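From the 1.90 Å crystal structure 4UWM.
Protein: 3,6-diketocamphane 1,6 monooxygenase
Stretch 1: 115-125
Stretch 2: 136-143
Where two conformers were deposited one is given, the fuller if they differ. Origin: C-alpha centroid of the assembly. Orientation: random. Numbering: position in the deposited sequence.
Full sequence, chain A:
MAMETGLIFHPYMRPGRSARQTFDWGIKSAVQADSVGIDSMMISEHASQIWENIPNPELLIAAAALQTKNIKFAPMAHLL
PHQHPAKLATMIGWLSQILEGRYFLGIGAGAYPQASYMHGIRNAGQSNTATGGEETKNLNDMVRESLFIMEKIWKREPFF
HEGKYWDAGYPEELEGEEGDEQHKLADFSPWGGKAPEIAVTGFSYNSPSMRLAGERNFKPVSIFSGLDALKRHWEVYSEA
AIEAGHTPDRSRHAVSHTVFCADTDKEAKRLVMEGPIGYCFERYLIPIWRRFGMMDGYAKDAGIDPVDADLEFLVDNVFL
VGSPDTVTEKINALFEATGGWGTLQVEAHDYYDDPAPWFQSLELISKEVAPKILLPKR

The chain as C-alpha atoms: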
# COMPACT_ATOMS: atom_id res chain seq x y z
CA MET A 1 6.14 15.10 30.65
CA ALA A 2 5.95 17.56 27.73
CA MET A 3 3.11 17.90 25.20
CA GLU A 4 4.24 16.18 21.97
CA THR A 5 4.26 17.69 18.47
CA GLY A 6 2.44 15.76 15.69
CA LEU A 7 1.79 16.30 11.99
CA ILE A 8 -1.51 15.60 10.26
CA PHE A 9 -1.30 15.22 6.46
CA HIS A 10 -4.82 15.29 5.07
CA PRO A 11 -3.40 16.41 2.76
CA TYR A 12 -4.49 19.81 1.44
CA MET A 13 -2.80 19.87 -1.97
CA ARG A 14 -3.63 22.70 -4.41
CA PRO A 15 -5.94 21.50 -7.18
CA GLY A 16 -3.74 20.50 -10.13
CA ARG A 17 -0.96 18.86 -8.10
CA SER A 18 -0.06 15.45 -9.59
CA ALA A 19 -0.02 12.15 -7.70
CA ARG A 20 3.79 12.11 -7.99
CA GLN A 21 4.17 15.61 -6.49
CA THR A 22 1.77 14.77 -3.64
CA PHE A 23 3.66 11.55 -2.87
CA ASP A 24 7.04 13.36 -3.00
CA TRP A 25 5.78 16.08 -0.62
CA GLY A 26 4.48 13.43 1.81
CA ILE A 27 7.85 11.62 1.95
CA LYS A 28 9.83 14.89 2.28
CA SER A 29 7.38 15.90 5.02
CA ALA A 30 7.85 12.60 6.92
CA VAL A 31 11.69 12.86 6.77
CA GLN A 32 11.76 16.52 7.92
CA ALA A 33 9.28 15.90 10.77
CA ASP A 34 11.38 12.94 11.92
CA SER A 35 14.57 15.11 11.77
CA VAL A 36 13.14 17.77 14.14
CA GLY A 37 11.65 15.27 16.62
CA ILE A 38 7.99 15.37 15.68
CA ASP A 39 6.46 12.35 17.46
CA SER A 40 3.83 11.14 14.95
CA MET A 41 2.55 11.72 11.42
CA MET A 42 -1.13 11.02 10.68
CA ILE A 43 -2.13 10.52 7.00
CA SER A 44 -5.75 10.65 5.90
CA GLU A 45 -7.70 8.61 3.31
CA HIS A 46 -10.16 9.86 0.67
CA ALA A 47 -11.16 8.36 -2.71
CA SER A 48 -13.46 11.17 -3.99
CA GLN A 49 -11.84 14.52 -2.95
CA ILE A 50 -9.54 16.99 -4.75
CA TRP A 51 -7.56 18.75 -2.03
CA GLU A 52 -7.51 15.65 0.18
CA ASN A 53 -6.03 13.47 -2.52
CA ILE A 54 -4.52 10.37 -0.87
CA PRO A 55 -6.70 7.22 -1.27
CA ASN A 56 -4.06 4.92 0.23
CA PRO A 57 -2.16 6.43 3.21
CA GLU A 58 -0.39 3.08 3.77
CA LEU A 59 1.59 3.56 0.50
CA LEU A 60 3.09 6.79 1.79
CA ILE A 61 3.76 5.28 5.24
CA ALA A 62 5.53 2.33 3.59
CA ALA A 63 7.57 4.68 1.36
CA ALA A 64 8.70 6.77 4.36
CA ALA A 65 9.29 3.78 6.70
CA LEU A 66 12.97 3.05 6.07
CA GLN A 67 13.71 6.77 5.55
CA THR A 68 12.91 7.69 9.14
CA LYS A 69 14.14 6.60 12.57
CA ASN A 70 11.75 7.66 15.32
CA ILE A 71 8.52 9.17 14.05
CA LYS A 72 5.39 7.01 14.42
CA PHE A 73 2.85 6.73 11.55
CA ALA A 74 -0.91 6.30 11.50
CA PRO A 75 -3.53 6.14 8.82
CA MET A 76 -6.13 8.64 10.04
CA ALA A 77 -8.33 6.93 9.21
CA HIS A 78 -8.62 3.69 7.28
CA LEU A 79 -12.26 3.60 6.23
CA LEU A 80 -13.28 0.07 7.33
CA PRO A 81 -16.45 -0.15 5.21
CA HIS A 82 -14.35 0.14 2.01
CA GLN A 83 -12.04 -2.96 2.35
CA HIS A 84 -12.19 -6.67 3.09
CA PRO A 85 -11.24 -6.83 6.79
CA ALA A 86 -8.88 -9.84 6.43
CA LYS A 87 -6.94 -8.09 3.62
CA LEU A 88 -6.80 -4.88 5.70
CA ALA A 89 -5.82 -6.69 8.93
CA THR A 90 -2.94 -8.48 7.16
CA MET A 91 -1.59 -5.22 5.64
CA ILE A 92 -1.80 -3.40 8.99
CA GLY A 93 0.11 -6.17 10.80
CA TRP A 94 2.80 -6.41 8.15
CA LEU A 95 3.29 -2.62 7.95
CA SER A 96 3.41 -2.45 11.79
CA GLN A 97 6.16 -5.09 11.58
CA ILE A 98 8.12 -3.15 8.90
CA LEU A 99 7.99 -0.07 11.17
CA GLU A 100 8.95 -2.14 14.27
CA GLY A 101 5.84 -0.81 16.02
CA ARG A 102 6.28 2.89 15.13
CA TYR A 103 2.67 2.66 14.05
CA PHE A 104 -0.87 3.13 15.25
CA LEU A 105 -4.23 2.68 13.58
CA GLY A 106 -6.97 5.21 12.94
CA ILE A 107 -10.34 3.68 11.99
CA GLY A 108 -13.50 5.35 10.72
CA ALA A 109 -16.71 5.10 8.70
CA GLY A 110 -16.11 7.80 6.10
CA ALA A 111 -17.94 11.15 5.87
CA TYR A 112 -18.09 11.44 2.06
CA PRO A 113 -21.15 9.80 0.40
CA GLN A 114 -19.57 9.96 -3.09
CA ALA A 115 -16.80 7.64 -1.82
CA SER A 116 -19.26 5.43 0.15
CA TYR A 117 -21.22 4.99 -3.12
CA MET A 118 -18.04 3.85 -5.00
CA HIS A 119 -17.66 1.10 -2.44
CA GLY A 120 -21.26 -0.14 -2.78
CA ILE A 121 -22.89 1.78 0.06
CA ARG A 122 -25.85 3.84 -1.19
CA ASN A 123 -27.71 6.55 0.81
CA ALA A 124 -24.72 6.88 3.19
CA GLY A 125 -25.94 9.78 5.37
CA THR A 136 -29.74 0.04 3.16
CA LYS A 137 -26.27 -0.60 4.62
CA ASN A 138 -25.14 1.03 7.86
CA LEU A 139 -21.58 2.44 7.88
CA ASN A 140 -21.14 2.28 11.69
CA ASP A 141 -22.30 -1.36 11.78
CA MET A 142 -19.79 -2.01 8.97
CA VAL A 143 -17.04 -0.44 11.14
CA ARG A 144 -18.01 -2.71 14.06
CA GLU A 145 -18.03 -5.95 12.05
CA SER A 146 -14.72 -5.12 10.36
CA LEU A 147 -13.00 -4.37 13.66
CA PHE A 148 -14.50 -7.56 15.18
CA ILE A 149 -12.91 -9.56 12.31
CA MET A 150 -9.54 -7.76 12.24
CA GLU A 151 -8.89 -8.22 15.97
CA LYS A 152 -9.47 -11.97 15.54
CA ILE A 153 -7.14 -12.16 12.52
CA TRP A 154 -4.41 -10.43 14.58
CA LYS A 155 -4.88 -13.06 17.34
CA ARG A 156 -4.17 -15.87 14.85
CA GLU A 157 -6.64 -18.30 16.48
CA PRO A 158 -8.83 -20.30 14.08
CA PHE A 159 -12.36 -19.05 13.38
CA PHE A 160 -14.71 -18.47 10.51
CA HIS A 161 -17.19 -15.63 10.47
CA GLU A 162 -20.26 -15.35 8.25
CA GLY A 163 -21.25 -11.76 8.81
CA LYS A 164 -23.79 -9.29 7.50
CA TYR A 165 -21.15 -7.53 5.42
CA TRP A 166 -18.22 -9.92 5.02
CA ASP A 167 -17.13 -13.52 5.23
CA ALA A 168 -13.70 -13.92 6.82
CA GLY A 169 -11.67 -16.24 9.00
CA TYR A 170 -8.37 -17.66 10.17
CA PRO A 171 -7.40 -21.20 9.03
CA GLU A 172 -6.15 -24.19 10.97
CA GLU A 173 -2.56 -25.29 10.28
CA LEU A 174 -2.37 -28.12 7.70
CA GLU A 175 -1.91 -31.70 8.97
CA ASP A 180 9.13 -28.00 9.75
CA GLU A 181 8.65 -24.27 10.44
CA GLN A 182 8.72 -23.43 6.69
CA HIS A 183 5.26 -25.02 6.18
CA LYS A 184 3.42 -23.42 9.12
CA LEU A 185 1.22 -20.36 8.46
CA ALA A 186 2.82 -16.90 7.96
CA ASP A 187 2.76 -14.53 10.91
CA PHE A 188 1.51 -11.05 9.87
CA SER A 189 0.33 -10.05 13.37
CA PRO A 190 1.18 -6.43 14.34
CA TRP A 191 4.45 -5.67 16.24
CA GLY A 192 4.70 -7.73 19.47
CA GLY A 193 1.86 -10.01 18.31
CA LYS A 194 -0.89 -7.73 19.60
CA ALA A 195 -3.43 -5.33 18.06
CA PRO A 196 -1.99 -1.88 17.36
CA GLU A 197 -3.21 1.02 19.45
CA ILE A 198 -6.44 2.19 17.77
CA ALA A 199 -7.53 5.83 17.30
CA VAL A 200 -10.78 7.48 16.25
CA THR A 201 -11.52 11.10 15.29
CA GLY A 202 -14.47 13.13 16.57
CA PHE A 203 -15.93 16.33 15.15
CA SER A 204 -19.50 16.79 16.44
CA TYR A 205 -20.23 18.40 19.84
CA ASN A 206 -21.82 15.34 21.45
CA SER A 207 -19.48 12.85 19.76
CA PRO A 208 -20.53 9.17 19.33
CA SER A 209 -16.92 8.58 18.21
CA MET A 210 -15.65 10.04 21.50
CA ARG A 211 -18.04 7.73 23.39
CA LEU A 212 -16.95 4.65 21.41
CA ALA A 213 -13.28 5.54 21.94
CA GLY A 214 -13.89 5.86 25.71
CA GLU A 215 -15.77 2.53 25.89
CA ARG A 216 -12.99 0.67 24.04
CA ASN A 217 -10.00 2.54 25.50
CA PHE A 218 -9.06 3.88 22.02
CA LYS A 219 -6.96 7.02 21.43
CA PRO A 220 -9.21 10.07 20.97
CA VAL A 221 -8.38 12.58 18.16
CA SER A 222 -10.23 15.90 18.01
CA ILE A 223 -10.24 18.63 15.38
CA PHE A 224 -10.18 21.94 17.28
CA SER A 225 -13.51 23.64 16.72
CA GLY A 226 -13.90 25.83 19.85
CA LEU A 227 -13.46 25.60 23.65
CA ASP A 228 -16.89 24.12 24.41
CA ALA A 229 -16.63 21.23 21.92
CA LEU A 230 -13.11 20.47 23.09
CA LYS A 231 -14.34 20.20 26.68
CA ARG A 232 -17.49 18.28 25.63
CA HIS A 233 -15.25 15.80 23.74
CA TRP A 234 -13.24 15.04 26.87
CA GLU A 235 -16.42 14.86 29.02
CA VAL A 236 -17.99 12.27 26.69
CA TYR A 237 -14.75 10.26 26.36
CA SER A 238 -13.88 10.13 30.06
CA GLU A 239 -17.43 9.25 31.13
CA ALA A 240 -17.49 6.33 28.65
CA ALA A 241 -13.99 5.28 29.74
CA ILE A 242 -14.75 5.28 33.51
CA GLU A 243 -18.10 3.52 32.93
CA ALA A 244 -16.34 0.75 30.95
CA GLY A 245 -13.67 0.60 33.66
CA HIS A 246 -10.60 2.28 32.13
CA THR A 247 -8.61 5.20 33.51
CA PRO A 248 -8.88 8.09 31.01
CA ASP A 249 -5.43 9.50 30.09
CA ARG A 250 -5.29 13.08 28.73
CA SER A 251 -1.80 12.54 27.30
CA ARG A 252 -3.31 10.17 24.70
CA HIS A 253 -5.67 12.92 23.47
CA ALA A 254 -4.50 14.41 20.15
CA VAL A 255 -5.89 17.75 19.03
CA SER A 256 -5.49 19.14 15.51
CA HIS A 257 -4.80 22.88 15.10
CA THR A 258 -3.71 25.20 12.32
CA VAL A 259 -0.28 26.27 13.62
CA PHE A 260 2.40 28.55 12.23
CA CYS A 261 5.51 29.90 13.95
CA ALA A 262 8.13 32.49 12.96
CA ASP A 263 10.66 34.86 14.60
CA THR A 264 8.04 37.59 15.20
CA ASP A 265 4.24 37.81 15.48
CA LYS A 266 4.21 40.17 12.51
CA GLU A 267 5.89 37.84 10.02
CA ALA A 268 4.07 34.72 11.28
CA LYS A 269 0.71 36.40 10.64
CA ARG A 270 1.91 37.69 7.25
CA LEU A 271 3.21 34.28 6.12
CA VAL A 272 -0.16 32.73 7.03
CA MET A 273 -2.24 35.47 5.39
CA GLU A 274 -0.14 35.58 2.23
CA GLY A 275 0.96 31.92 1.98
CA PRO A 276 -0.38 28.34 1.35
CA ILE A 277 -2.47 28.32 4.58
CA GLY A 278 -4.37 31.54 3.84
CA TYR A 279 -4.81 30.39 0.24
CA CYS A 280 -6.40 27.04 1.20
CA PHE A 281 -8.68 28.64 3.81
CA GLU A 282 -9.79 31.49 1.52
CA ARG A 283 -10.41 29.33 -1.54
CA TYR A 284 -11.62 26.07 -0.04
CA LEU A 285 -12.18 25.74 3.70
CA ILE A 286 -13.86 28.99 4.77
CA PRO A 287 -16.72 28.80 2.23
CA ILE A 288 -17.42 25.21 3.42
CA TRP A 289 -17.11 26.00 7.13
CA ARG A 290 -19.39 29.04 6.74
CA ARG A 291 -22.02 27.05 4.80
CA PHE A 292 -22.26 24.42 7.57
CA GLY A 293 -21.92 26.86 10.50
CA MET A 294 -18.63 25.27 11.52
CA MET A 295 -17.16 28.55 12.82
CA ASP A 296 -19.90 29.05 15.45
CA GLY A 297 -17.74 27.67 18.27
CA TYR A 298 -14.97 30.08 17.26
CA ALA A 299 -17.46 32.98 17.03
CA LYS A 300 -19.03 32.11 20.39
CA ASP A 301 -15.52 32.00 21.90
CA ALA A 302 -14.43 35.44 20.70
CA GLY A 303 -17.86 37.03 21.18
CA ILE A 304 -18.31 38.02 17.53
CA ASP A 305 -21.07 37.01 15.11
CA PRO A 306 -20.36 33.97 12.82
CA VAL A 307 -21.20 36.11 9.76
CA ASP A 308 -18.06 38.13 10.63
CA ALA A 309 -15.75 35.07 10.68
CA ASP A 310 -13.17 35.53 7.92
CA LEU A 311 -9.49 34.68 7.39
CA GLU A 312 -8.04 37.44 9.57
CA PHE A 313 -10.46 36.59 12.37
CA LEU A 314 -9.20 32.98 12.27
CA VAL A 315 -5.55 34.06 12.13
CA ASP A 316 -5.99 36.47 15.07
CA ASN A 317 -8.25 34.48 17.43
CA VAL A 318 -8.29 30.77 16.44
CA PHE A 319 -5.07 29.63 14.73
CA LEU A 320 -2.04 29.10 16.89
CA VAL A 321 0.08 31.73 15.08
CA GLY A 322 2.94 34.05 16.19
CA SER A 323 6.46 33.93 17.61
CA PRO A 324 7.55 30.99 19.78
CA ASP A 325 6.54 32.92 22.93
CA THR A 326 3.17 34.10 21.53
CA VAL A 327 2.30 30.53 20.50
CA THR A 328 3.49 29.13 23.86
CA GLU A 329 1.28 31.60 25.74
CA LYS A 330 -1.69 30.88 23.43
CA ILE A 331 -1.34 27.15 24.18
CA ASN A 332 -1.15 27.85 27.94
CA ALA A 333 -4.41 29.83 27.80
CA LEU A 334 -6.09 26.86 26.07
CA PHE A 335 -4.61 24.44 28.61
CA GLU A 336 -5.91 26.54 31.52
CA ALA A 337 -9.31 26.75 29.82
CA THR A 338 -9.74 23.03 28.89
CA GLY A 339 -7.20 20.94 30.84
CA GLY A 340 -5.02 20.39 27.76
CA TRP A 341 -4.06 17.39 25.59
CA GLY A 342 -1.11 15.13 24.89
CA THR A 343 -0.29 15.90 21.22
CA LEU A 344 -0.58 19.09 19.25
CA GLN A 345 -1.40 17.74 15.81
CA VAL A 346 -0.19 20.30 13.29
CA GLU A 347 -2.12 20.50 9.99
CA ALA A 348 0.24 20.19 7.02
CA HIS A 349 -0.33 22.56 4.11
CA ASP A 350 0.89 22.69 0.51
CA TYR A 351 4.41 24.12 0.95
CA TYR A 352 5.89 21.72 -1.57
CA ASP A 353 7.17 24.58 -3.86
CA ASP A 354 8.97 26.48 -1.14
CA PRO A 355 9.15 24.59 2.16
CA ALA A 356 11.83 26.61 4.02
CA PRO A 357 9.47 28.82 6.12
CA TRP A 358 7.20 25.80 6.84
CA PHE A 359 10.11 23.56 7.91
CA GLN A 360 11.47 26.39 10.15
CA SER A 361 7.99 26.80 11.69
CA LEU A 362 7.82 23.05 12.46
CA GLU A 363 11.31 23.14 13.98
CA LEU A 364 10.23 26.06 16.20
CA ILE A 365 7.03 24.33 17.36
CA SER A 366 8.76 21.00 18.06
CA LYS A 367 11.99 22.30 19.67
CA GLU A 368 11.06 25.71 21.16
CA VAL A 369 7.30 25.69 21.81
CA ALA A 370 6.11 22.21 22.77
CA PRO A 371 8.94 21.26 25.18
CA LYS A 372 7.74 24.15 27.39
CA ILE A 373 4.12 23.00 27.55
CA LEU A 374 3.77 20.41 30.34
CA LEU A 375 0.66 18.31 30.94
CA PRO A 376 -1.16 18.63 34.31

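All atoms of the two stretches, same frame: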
# COMPACT_ATOMS: atom_id res chain seq x y z
N ALA A 115 -17.75 8.75 -2.02
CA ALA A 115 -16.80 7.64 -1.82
C ALA A 115 -17.50 6.38 -1.29
O ALA A 115 -17.19 5.27 -1.71
CB ALA A 115 -15.67 8.06 -0.90
N SER A 116 -18.42 6.55 -0.33
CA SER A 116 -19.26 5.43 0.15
C SER A 116 -19.96 4.70 -1.01
O SER A 116 -19.95 3.45 -1.07
CB SER A 116 -20.31 5.96 1.13
OG SER A 116 -19.69 6.51 2.28
N TYR A 117 -20.55 5.49 -1.92
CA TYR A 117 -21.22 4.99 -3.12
C TYR A 117 -20.27 4.12 -3.98
O TYR A 117 -20.65 3.05 -4.43
CB TYR A 117 -21.72 6.17 -3.96
CG TYR A 117 -22.58 5.82 -5.16
CD1 TYR A 117 -23.98 5.72 -5.05
CD2 TYR A 117 -22.00 5.61 -6.40
CE1 TYR A 117 -24.77 5.41 -6.17
CE2 TYR A 117 -22.77 5.28 -7.52
CZ TYR A 117 -24.16 5.19 -7.41
OH TYR A 117 -24.89 4.88 -8.55
N MET A 118 -19.05 4.60 -4.21
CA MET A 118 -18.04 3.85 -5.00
C MET A 118 -17.85 2.44 -4.44
O MET A 118 -17.67 1.48 -5.20
CB MET A 118 -16.68 4.57 -5.01
CG MET A 118 -16.70 5.98 -5.55
SD MET A 118 -15.12 6.86 -5.37
CE MET A 118 -15.46 8.32 -6.35
N HIS A 119 -17.89 2.34 -3.12
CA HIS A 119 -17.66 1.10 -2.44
C HIS A 119 -18.95 0.31 -2.13
O HIS A 119 -18.95 -0.61 -1.32
CB HIS A 119 -16.80 1.34 -1.19
CG HIS A 119 -15.46 1.97 -1.50
ND1 HIS A 119 -15.28 3.33 -1.57
CD2 HIS A 119 -14.26 1.41 -1.81
CE1 HIS A 119 -14.02 3.60 -1.86
NE2 HIS A 119 -13.38 2.45 -2.02
N GLY A 120 -20.03 0.65 -2.84
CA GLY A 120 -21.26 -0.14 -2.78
C GLY A 120 -22.25 0.22 -1.70
O GLY A 120 -23.18 -0.54 -1.47
N ILE A 121 -22.03 1.36 -1.03
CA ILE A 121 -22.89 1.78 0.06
C ILE A 121 -23.70 2.99 -0.40
O ILE A 121 -23.15 4.09 -0.53
CB ILE A 121 -22.12 2.14 1.35
CG1 ILE A 121 -21.28 0.99 1.84
CG2 ILE A 121 -23.09 2.53 2.46
CD1 ILE A 121 -19.77 1.20 1.71
N ARG A 122 -24.98 2.78 -0.68
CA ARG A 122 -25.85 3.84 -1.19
C ARG A 122 -26.65 4.48 -0.06
O ARG A 122 -26.96 3.81 0.93
CB ARG A 122 -26.79 3.31 -2.26
CG ARG A 122 -26.13 2.98 -3.58
CD ARG A 122 -27.12 2.30 -4.52
NE ARG A 122 -27.50 0.96 -4.06
CZ ARG A 122 -28.14 0.07 -4.80
NH1 ARG A 122 -28.48 0.36 -6.05
NH2 ARG A 122 -28.43 -1.13 -4.31
N ASN A 123 -26.98 5.76 -0.22
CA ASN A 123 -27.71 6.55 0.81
C ASN A 123 -26.95 6.62 2.14
O ASN A 123 -27.53 6.38 3.21
CB ASN A 123 -29.13 6.02 1.04
CG ASN A 123 -29.87 5.76 -0.25
OD1 ASN A 123 -30.25 4.62 -0.53
ND2 ASN A 123 -30.08 6.81 -1.04
N ALA A 124 -25.66 6.97 2.06
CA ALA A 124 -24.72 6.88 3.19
C ALA A 124 -25.10 7.67 4.44
O ALA A 124 -24.96 7.16 5.56
CB ALA A 124 -23.33 7.28 2.72
N GLY A 125 -25.56 8.91 4.26
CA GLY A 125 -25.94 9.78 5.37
C GLY A 125 -27.24 10.52 5.14
O GLY A 125 -28.30 9.91 5.06
N THR A 136 -30.93 -0.81 3.20
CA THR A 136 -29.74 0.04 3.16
C THR A 136 -28.66 -0.51 4.10
O THR A 136 -28.97 -1.18 5.09
CB THR A 136 -30.05 1.50 3.57
OG1 THR A 136 -31.44 1.78 3.36
CG2 THR A 136 -29.20 2.48 2.78
N LYS A 137 -27.41 -0.21 3.78
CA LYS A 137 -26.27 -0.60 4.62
C LYS A 137 -25.96 0.48 5.66
O LYS A 137 -26.15 1.67 5.41
CB LYS A 137 -25.04 -0.85 3.73
CG LYS A 137 -25.30 -1.80 2.57
CD LYS A 137 -24.01 -2.26 1.92
CE LYS A 137 -24.28 -2.91 0.57
NZ LYS A 137 -23.06 -3.51 -0.03
N ASN A 138 -25.47 0.07 6.82
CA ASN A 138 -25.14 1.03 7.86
C ASN A 138 -23.63 1.12 8.08
O ASN A 138 -22.99 0.15 8.51
CB ASN A 138 -25.83 0.64 9.16
CG ASN A 138 -25.58 1.64 10.27
OD1 ASN A 138 -24.59 1.56 10.99
ND2 ASN A 138 -26.50 2.59 10.41
N LEU A 139 -23.05 2.29 7.81
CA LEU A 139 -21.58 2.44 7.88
C LEU A 139 -21.00 2.12 9.25
O LEU A 139 -19.99 1.45 9.34
CB LEU A 139 -21.13 3.84 7.41
CG LEU A 139 -21.33 4.15 5.92
CD1 LEU A 139 -21.23 5.64 5.66
CD2 LEU A 139 -20.36 3.39 5.03
N ASN A 140 -21.65 2.57 10.33
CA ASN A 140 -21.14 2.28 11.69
C ASN A 140 -21.18 0.80 12.06
O ASN A 140 -20.28 0.30 12.74
CB ASN A 140 -21.87 3.13 12.74
CG ASN A 140 -21.54 4.62 12.62
OD1 ASN A 140 -20.40 5.02 12.32
ND2 ASN A 140 -22.54 5.45 12.85
N ASP A 141 -22.22 0.09 11.61
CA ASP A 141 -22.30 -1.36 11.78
C ASP A 141 -21.18 -2.06 10.99
O ASP A 141 -20.58 -3.02 11.46
CB ASP A 141 -23.64 -1.91 11.30
CG ASP A 141 -24.81 -1.49 12.18
OD1 ASP A 141 -24.59 -1.06 13.34
OD2 ASP A 141 -25.97 -1.62 11.72
N MET A 142 -20.94 -1.56 9.77
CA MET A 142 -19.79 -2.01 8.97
C MET A 142 -18.46 -1.83 9.70
O MET A 142 -17.66 -2.77 9.74
CB MET A 142 -19.77 -1.34 7.59
CG MET A 142 -20.96 -1.72 6.76
SD MET A 142 -21.06 -0.96 5.14
CE MET A 142 -20.02 -2.05 4.17
N VAL A 143 -18.25 -0.67 10.33
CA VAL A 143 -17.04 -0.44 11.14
C VAL A 143 -16.90 -1.47 12.25
O VAL A 143 -15.82 -2.02 12.48
CB VAL A 143 -16.95 1.01 11.71
CG1 VAL A 143 -15.83 1.16 12.73
CG2 VAL A 143 -16.81 2.04 10.59
O HOH W 1 -19.88 -2.76 -0.07
O HOH W 2 -26.78 0.84 0.99
O HOH W 3 -26.14 3.73 3.51
O HOH W 4 -24.70 4.76 7.24

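Water, rather than direct backbone pairing, joins the main chains of these two stretches. The register is 6.2 Å between Ile121 CA and Lys137 CA and 7.2 Å between Ala124 CA and Leu139 CA. No backbone hydrogen bond crosses directly: Arg122 O lies 4.9 Å from Lys137 N, and water 2 spans that gap, donating to Arg122 O (3.0 Å) and accepting from Lys137 N (3.0 Å). Water 4 repeats the pattern further along, donating to Ala124 O at 2.9 Å and accepting from Leu139 N, also at 3.0 Å. Between them, water 3 sits 2.7 Å from Arg122 O and 2.8 Å from Lys137 O. Both carbonyls can accept from it, but counting atoms elsewhere in the structure, the acceptors in reach outnumber its protons.

The one direct hydrogen bond runs from Lys137 NZ to Gly120 O, and at 3.3 Å it is weak. The lysine side chain reaches it with chi2 to chi4 all near t, an extended chain that carries the amine past Ile121. Water 1 adds a second link at this end, donating to His119 O (2.7 Å) and accepting weakly from Lys137 NZ (3.3 Å).

The acceptor carbonyls lie where the first helix ends. His119 is the first residue to leave helical phi/psi, yet its ring turns back to the helix, His119 ND1 donating to Ala115 O at 2.7 Å with an angle of 161°. Gly120 follows with phi/psi of 88/11, where a CB would be jammed against the preceding carbonyl O; Ile121 N then donates to Ser116 O at 2.9 Å, holding the turn closed.

Apolar side chains fill the space on the helical side of Lys137. Ile121 buries the most area of any residue here. Both its branches meet Leu139 CD2, Ile121 CG2 at 3.8 Å and Ile121 CD1 at 4.0 Å, and Ile121 CG1 also reaches Met142 SD at 3.8 Å. Leu139 and Met142 are three residues apart, slightly less than one helical turn, so both CA-to-CB bonds point toward the first stretch. Leu139 CD1 also packs against Ala124 CB at 4.0 Å and approaches Ser116 OG at 3.8 Å.

The CA-to-CB bond of Asn138 points away from the first stretch, and its side chain caps the second helix instead: Asp141 N donates to Asn138 OD1 at 2.9 Å and 156°, satisfying an amide that has no helical carbonyl partner at the first turn.

At the other end, Thr136 CG2 lies 3.2 Å from Arg122 O and 3.9 Å from Asn123 CB. Thr136, Asn123 and Ala124 are poorly ordered, so their contacts, including the water 4 bridge, deserve less weight than those around Ile121.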